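Local coordinates for protein lipid II:glycine glycyltransferase (Staphylococcus aureus, PDB 6SNR) that probably transfers the first glycine of the pentaglycine cross-bridge from glycyl-tRNA to the lysine side chain of lipid II during peptidoglycan synthesis, at residues 178-184 with 227-233; 302-308 with 320-326. The contacts are given in a common frame with arbitrary orientation. Numbering follows the deposited sequence.

Contact 1: 178-184 with 227-233; sequences GTTVERS and ELFLVKL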
loop_
_atom_site.group_PDB
_atom_site.type_symbol
_atom_site.label_atom_id
_atom_site.label_comp_id
_atom_site.label_asym_id
_atom_site.label_seq_id
_atom_site.Cartn_x
_atom_site.Cartn_y
_atom_site.Cartn_z
ATOM N N GLY A 178 -15.159 -16.135 -8.432
ATOM C CA GLY A 178 -16.360 -15.938 -7.612
ATOM C C GLY A 178 -16.194 -15.265 -6.253
ATOM O O GLY A 178 -16.984 -15.484 -5.376
ATOM N N THR A 179 -15.171 -14.433 -6.072
ATOM C CA THR A 179 -15.131 -13.565 -4.864
ATOM C C THR A 179 -15.584 -12.142 -5.221
ATOM O O THR A 179 -15.611 -11.780 -6.382
ATOM C CB THR A 179 -13.699 -13.482 -4.248
ATOM O OG1 THR A 179 -12.733 -13.107 -5.245
ATOM C CG2 THR A 179 -13.291 -14.813 -3.602
ATOM N N THR A 180 -15.908 -11.334 -4.205
ATOM C CA THR A 180 -16.146 -9.903 -4.375
ATOM C C THR A 180 -15.188 -9.134 -3.454
ATOM O O THR A 180 -14.799 -9.625 -2.368
ATOM C CB THR A 180 -17.591 -9.495 -4.013
ATOM O OG1 THR A 180 -17.893 -9.938 -2.696
ATOM C CG2 THR A 180 -18.584 -10.152 -4.963
ATOM N N VAL A 181 -14.777 -7.971 -3.926
ATOM C CA VAL A 181 -13.926 -7.079 -3.095
ATOM C C VAL A 181 -14.830 -5.976 -2.569
ATOM O O VAL A 181 -15.488 -5.293 -3.353
ATOM C CB VAL A 181 -12.768 -6.536 -3.910
ATOM C CG1 VAL A 181 -11.861 -5.691 -3.033
ATOM C CG2 VAL A 181 -11.979 -7.704 -4.534
ATOM N N GLU A 182 -14.830 -5.805 -1.239
ATOM C CA GLU A 182 -15.592 -4.746 -0.561
ATOM C C GLU A 182 -14.642 -3.665 -0.018
ATOM O O GLU A 182 -13.607 -4.003 0.532
ATOM C CB GLU A 182 -16.325 -5.307 0.657
ATOM C CG GLU A 182 -17.428 -6.313 0.366
ATOM C CD GLU A 182 -18.029 -6.942 1.617
ATOM O OE1 GLU A 182 -17.573 -6.675 2.755
ATOM O OE2 GLU A 182 -18.971 -7.750 1.446
ATOM N N ARG A 183 -15.022 -2.400 -0.187
ATOM C CA ARG A 183 -14.399 -1.299 0.585
ATOM C C ARG A 183 -15.155 -1.265 1.877
ATOM O O ARG A 183 -16.376 -0.980 1.890
ATOM C CB ARG A 183 -14.484 0.045 -0.170
ATOM C CG ARG A 183 -13.702 1.207 0.458
ATOM C CD ARG A 183 -14.229 2.549 -0.039
ATOM N NE ARG A 183 -15.267 3.056 0.862
ATOM C CZ ARG A 183 -16.144 4.016 0.571
ATOM N NH1 ARG A 183 -16.127 4.616 -0.620
ATOM N NH2 ARG A 183 -17.054 4.372 1.483
ATOM N N SER A 184 -14.475 -1.596 2.978
ATOM C CA SER A 184 -15.103 -1.797 4.277
ATOM C C SER A 184 -15.089 -0.508 5.126
ATOM O O SER A 184 -14.898 0.595 4.574
ATOM C CB SER A 184 -14.451 -2.970 5.008
ATOM O OG SER A 184 -15.167 -3.407 6.164
ATOM N N GLU A 227 -8.125 3.415 3.691
ATOM C CA GLU A 227 -9.290 2.567 3.441
ATOM C C GLU A 227 -8.955 1.109 3.702
ATOM O O GLU A 227 -7.842 0.660 3.460
ATOM C CB GLU A 227 -9.765 2.722 2.002
ATOM C CG GLU A 227 -10.045 4.172 1.622
ATOM C CD GLU A 227 -11.396 4.683 2.116
ATOM O OE1 GLU A 227 -12.261 3.888 2.538
ATOM O OE2 GLU A 227 -11.573 5.909 2.058
ATOM N N LEU A 228 -9.959 0.366 4.182
ATOM C CA LEU A 228 -9.851 -1.040 4.412
ATOM C C LEU A 228 -10.621 -1.789 3.329
ATOM O O LEU A 228 -11.759 -1.420 3.027
ATOM C CB LEU A 228 -10.445 -1.398 5.761
ATOM C CG LEU A 228 -10.552 -2.890 6.107
ATOM C CD1 LEU A 228 -9.184 -3.514 6.270
ATOM C CD2 LEU A 228 -11.429 -3.107 7.348
ATOM N N PHE A 229 -9.993 -2.807 2.749
ATOM C CA PHE A 229 -10.670 -3.641 1.722
ATOM C C PHE A 229 -10.726 -5.035 2.296
ATOM O O PHE A 229 -9.768 -5.468 2.934
ATOM C CB PHE A 229 -9.915 -3.619 0.380
ATOM C CG PHE A 229 -9.984 -2.314 -0.312
ATOM C CD1 PHE A 229 -9.153 -1.280 0.082
ATOM C CD2 PHE A 229 -10.905 -2.079 -1.307
ATOM C CE1 PHE A 229 -9.262 -0.046 -0.492
ATOM C CE2 PHE A 229 -10.984 -0.840 -1.922
ATOM C CZ PHE A 229 -10.144 0.185 -1.490
ATOM N N LEU A 230 -11.834 -5.755 2.026
ATOM C CA LEU A 230 -11.997 -7.143 2.467
ATOM C C LEU A 230 -12.498 -7.963 1.264
ATOM O O LEU A 230 -13.332 -7.466 0.465
ATOM C CB LEU A 230 -13.025 -7.188 3.575
ATOM C CG LEU A 230 -12.700 -6.527 4.891
ATOM C CD1 LEU A 230 -13.872 -6.635 5.853
ATOM C CD2 LEU A 230 -11.465 -7.159 5.483
ATOM N N VAL A 231 -12.038 -9.199 1.150
ATOM C CA VAL A 231 -12.497 -10.081 0.032
ATOM C C VAL A 231 -13.384 -11.177 0.634
ATOM O O VAL A 231 -12.963 -11.863 1.555
ATOM C CB VAL A 231 -11.329 -10.719 -0.703
ATOM C CG1 VAL A 231 -11.819 -11.645 -1.822
ATOM C CG2 VAL A 231 -10.408 -9.636 -1.280
ATOM N N LYS A 232 -14.590 -11.302 0.079
ATOM C CA LYS A 232 -15.624 -12.200 0.575
ATOM C C LYS A 232 -15.946 -13.279 -0.482
ATOM O O LYS A 232 -16.012 -13.004 -1.678
ATOM C CB LYS A 232 -16.891 -11.409 0.843
ATOM C CG LYS A 232 -17.967 -12.208 1.564
ATOM C CD LYS A 232 -19.098 -11.309 2.015
ATOM C CE LYS A 232 -19.432 -11.548 3.466
ATOM N NZ LYS A 232 -20.763 -10.947 3.756
ATOM N N LEU A 233 -16.180 -14.493 -0.004
ATOM C CA LEU A 233 -16.755 -15.556 -0.822
ATOM C C LEU A 233 -18.165 -15.709 -0.273
ATOM O O LEU A 233 -18.314 -16.048 0.901
ATOM C CB LEU A 233 -15.974 -16.842 -0.636
ATOM C CG LEU A 233 -16.646 -18.107 -1.236
ATOM C CD1 LEU A 233 -16.947 -17.885 -2.722
ATOM C CD2 LEU A 233 -15.742 -19.313 -1.044
HETATM O O HOH W 1 -12.449 1.846 4.580
#
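Two antiparallel strands lie at the margin of a mixed sheet, their short axes 4.7 Å apart at 153°. G178, with positive phi, is the first residue to leave the preceding helix 165-177; its O touches L233 CD1 at 3.6 Å. T179 packs CB on V231 CG1 (3.6 Å) and directs OG1 to H335. T180 and K232 form a hydrogen-bonded pair, T180 N to K232 O and K232 N to T180 O both 3.0 Å. V181 faces V231 as a non-hydrogen-bonded pair, with V181 CG2 on V231 CG2 and V181 CG1 on F229 CD2 (both 4.1 Å). E182 pairs with L230 (E182 N to L230 O 2.8 Å, L230 N to E182 O 2.9 Å); its carboxylate is bound by Y303, and K232 NZ, bonded to E300 O, stays 4.3 Å from E182 OE2, beyond a salt bridge. R183 NE lies 3.5 Å from E227 OE1, a salt bridge without a directed N-H. S184 N closes the ladder on L228 O (2.7 Å), while a water joins S184 O, E227 OE1 and L228 N. Strand 180-183 is the sheet's outermost here, with 226-233 between it and 302-312. Helix 332-347 covers the face carrying V181, F229 and V231; on the other face L230 and K232 meet Y303.

Contact 2: 302-308 with 320-326; sequences IYLSGAL and YGASSNE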
loop_
_atom_site.group_PDB
_atom_site.type_symbol
_atom_site.label_atom_id
_atom_site.label_comp_id
_atom_site.label_asym_id
_atom_site.label_seq_id
_atom_site.Cartn_x
_atom_site.Cartn_y
_atom_site.Cartn_z
ATOM N N ILE A 302 -17.837 -15.781 3.898
ATOM C CA ILE A 302 -16.618 -15.884 4.637
ATOM C C ILE A 302 -15.650 -14.899 4.007
ATOM O O ILE A 302 -15.588 -14.768 2.784
ATOM C CB ILE A 302 -16.028 -17.314 4.590
ATOM C CG1 ILE A 302 -14.828 -17.442 5.546
ATOM C CG2 ILE A 302 -15.632 -17.722 3.183
ATOM C CD1 ILE A 302 -13.998 -18.695 5.348
ATOM N N TYR A 303 -14.924 -14.199 4.861
ATOM C CA TYR A 303 -13.865 -13.306 4.389
ATOM C C TYR A 303 -12.548 -14.062 4.303
ATOM O O TYR A 303 -12.160 -14.755 5.232
ATOM C CB TYR A 303 -13.738 -12.111 5.332
ATOM C CG TYR A 303 -14.874 -11.140 5.187
ATOM C CD1 TYR A 303 -14.986 -10.320 4.074
ATOM C CD2 TYR A 303 -15.836 -11.018 6.176
ATOM C CE1 TYR A 303 -16.025 -9.414 3.913
ATOM C CE2 TYR A 303 -16.876 -10.112 6.038
ATOM C CZ TYR A 303 -16.984 -9.314 4.918
ATOM O OH TYR A 303 -18.040 -8.415 4.789
ATOM N N LEU A 304 -11.860 -13.872 3.172
ATOM C CA LEU A 304 -10.641 -14.560 2.832
ATOM C C LEU A 304 -9.369 -13.737 2.916
ATOM O O LEU A 304 -8.291 -14.270 3.175
ATOM C CB LEU A 304 -10.756 -15.036 1.373
ATOM C CG LEU A 304 -11.895 -16.025 1.073
ATOM C CD1 LEU A 304 -11.767 -16.525 -0.350
ATOM C CD2 LEU A 304 -11.907 -17.153 2.078
ATOM N N SER A 305 -9.473 -12.447 2.606
ATOM C CA SER A 305 -8.294 -11.594 2.659
ATOM C C SER A 305 -8.711 -10.172 2.983
ATOM O O SER A 305 -9.876 -9.831 2.921
ATOM C CB SER A 305 -7.500 -11.641 1.365
ATOM O OG SER A 305 -8.186 -11.089 0.268
ATOM N N GLY A 306 -7.736 -9.331 3.287
ATOM C CA GLY A 306 -8.009 -7.925 3.585
ATOM C C GLY A 306 -6.722 -7.121 3.512
ATOM O O GLY A 306 -5.600 -7.688 3.537
ATOM N N ALA A 307 -6.890 -5.805 3.340
ATOM C CA ALA A 307 -5.746 -4.925 3.274
ATOM C C ALA A 307 -6.100 -3.489 3.604
ATOM O O ALA A 307 -7.232 -3.049 3.432
ATOM C CB ALA A 307 -5.169 -4.987 1.889
ATOM N N LEU A 308 -5.076 -2.751 4.054
ATOM C CA LEU A 308 -5.172 -1.318 4.273
ATOM C C LEU A 308 -4.413 -0.542 3.198
ATOM O O LEU A 308 -3.241 -0.843 2.941
ATOM C CB LEU A 308 -4.617 -1.027 5.651
ATOM C CG LEU A 308 -5.462 -1.383 6.876
ATOM C CD1 LEU A 308 -4.642 -1.253 8.170
ATOM C CD2 LEU A 308 -6.693 -0.512 6.957
ATOM N N TYR A 320 -0.619 -2.790 4.651
ATOM C CA TYR A 320 -0.706 -4.073 5.315
ATOM C C TYR A 320 -1.719 -4.936 4.572
ATOM O O TYR A 320 -2.740 -4.429 4.122
ATOM C CB TYR A 320 -1.197 -3.933 6.776
ATOM C CG TYR A 320 -0.228 -3.273 7.729
ATOM C CD1 TYR A 320 0.818 -3.980 8.255
ATOM C CD2 TYR A 320 -0.412 -1.946 8.139
ATOM C CE1 TYR A 320 1.727 -3.388 9.137
ATOM C CE2 TYR A 320 0.483 -1.332 9.012
ATOM C CZ TYR A 320 1.532 -2.061 9.517
ATOM O OH TYR A 320 2.425 -1.482 10.379
ATOM N N GLY A 321 -1.436 -6.232 4.479
ATOM C CA GLY A 321 -2.380 -7.214 3.915
ATOM C C GLY A 321 -2.376 -8.523 4.686
ATOM O O GLY A 321 -1.382 -8.840 5.351
ATOM N N ALA A 322 -3.481 -9.257 4.632
ATOM C CA ALA A 322 -3.620 -10.510 5.403
ATOM C C ALA A 322 -4.524 -11.438 4.653
ATOM O O ALA A 322 -5.379 -10.981 3.884
ATOM C CB ALA A 322 -4.160 -10.250 6.807
ATOM N N SER A 323 -4.354 -12.749 4.857
ATOM C CA SER A 323 -5.272 -13.693 4.231
ATOM C C SER A 323 -5.317 -14.988 5.021
ATOM O O SER A 323 -4.342 -15.314 5.707
ATOM C CB SER A 323 -4.858 -13.974 2.776
ATOM O OG SER A 323 -3.540 -14.495 2.698
ATOM N N SER A 324 -6.447 -15.683 4.907
ATOM C CA SER A 324 -6.687 -16.924 5.658
ATOM C C SER A 324 -6.099 -18.106 4.927
ATOM O O SER A 324 -5.622 -17.982 3.813
ATOM C CB SER A 324 -8.174 -17.168 5.869
ATOM O OG SER A 324 -8.828 -17.473 4.656
ATOM N N ASN A 325 -6.120 -19.256 5.598
ATOM C CA ASN A 325 -5.647 -20.505 5.015
ATOM C C ASN A 325 -6.699 -21.219 4.155
ATOM O O ASN A 325 -6.396 -22.240 3.527
ATOM C CB ASN A 325 -5.181 -21.447 6.150
ATOM C CG ASN A 325 -3.999 -20.895 6.938
ATOM O OD1 ASN A 325 -4.016 -20.871 8.166
ATOM N ND2 ASN A 325 -2.942 -20.519 6.241
ATOM N N GLU A 326 -7.921 -20.700 4.105
ATOM C CA GLU A 326 -9.003 -21.373 3.381
ATOM C C GLU A 326 -9.302 -20.779 2.004
ATOM O O GLU A 326 -9.069 -19.598 1.752
ATOM C CB GLU A 326 -10.280 -21.320 4.192
ATOM C CG GLU A 326 -10.196 -21.949 5.564
ATOM C CD GLU A 326 -11.509 -21.788 6.283
ATOM O OE1 GLU A 326 -11.571 -20.958 7.208
ATOM O OE2 GLU A 326 -12.484 -22.459 5.884
#
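These segments form the open end of the antiparallel beta hairpin made by strands 302-312 and 315-323, within a GNAT-like domain of the FemABX fold. Their axes run 4.6 Å apart at 174°. Four backbone bonds of 2.9 Å hold the ladder: S324 N to L304 O, G306 N to A322 O, A322 N to G306 O and L308 N to Y320 O. Small residues fill its middle, where S305 and S323, both with chi1 in p, bring S305 CB to 3.8 Å from S323 CB. A307 opposite G321 has only backbone to meet on this side, A307 CB lying 4.1 Å from G321 CA. S305 and A307 rest on helix 332-347. Beyond them, L308 and Y320 both take chi1 m and touch through L308 CD1 and Y320 CD2 (4.3 Å), but the Y320 ring then leads away to an edge-to-face contact with F213 and a hydroxyl bond to Y212. Y303, also m, carries its ring away from the hairpin partner to reach E182. L304 (m, t) instead bends its tip inward, CD2 lying 4.0 Å from S324 OG and 3.8 Å from E326 O. Past the last rung the second segment turns: E326 N makes a weak 3.4 Å hydrogen bond to S324 OG, and the extended I302 side chain sets CD1 3.8 Å from E326 OE1.

How the contacts relate
Contacts 1 and 2, centred about 9 Å apart, are consecutive strand pairs of one sheet, joined where 226-233 runs antiparallel to 302-312; helices 235-262 and 267-297, the long helical arm, are inserted between these two strands. The seam carries a classic beta bulge: L304 and S305 both face V231, with V231 O 2.8 Å from L304 N and V231 N 2.9 Å from S305 O. Side chains cross it too, E182 OE1 hydrogen-bonding Y303 OH at 2.7 Å, and L228 CD1 packing 3.5 Å from A307 O. Helix 332-347 spans both contacts on one face. No bound substrate marks an active site near either contact.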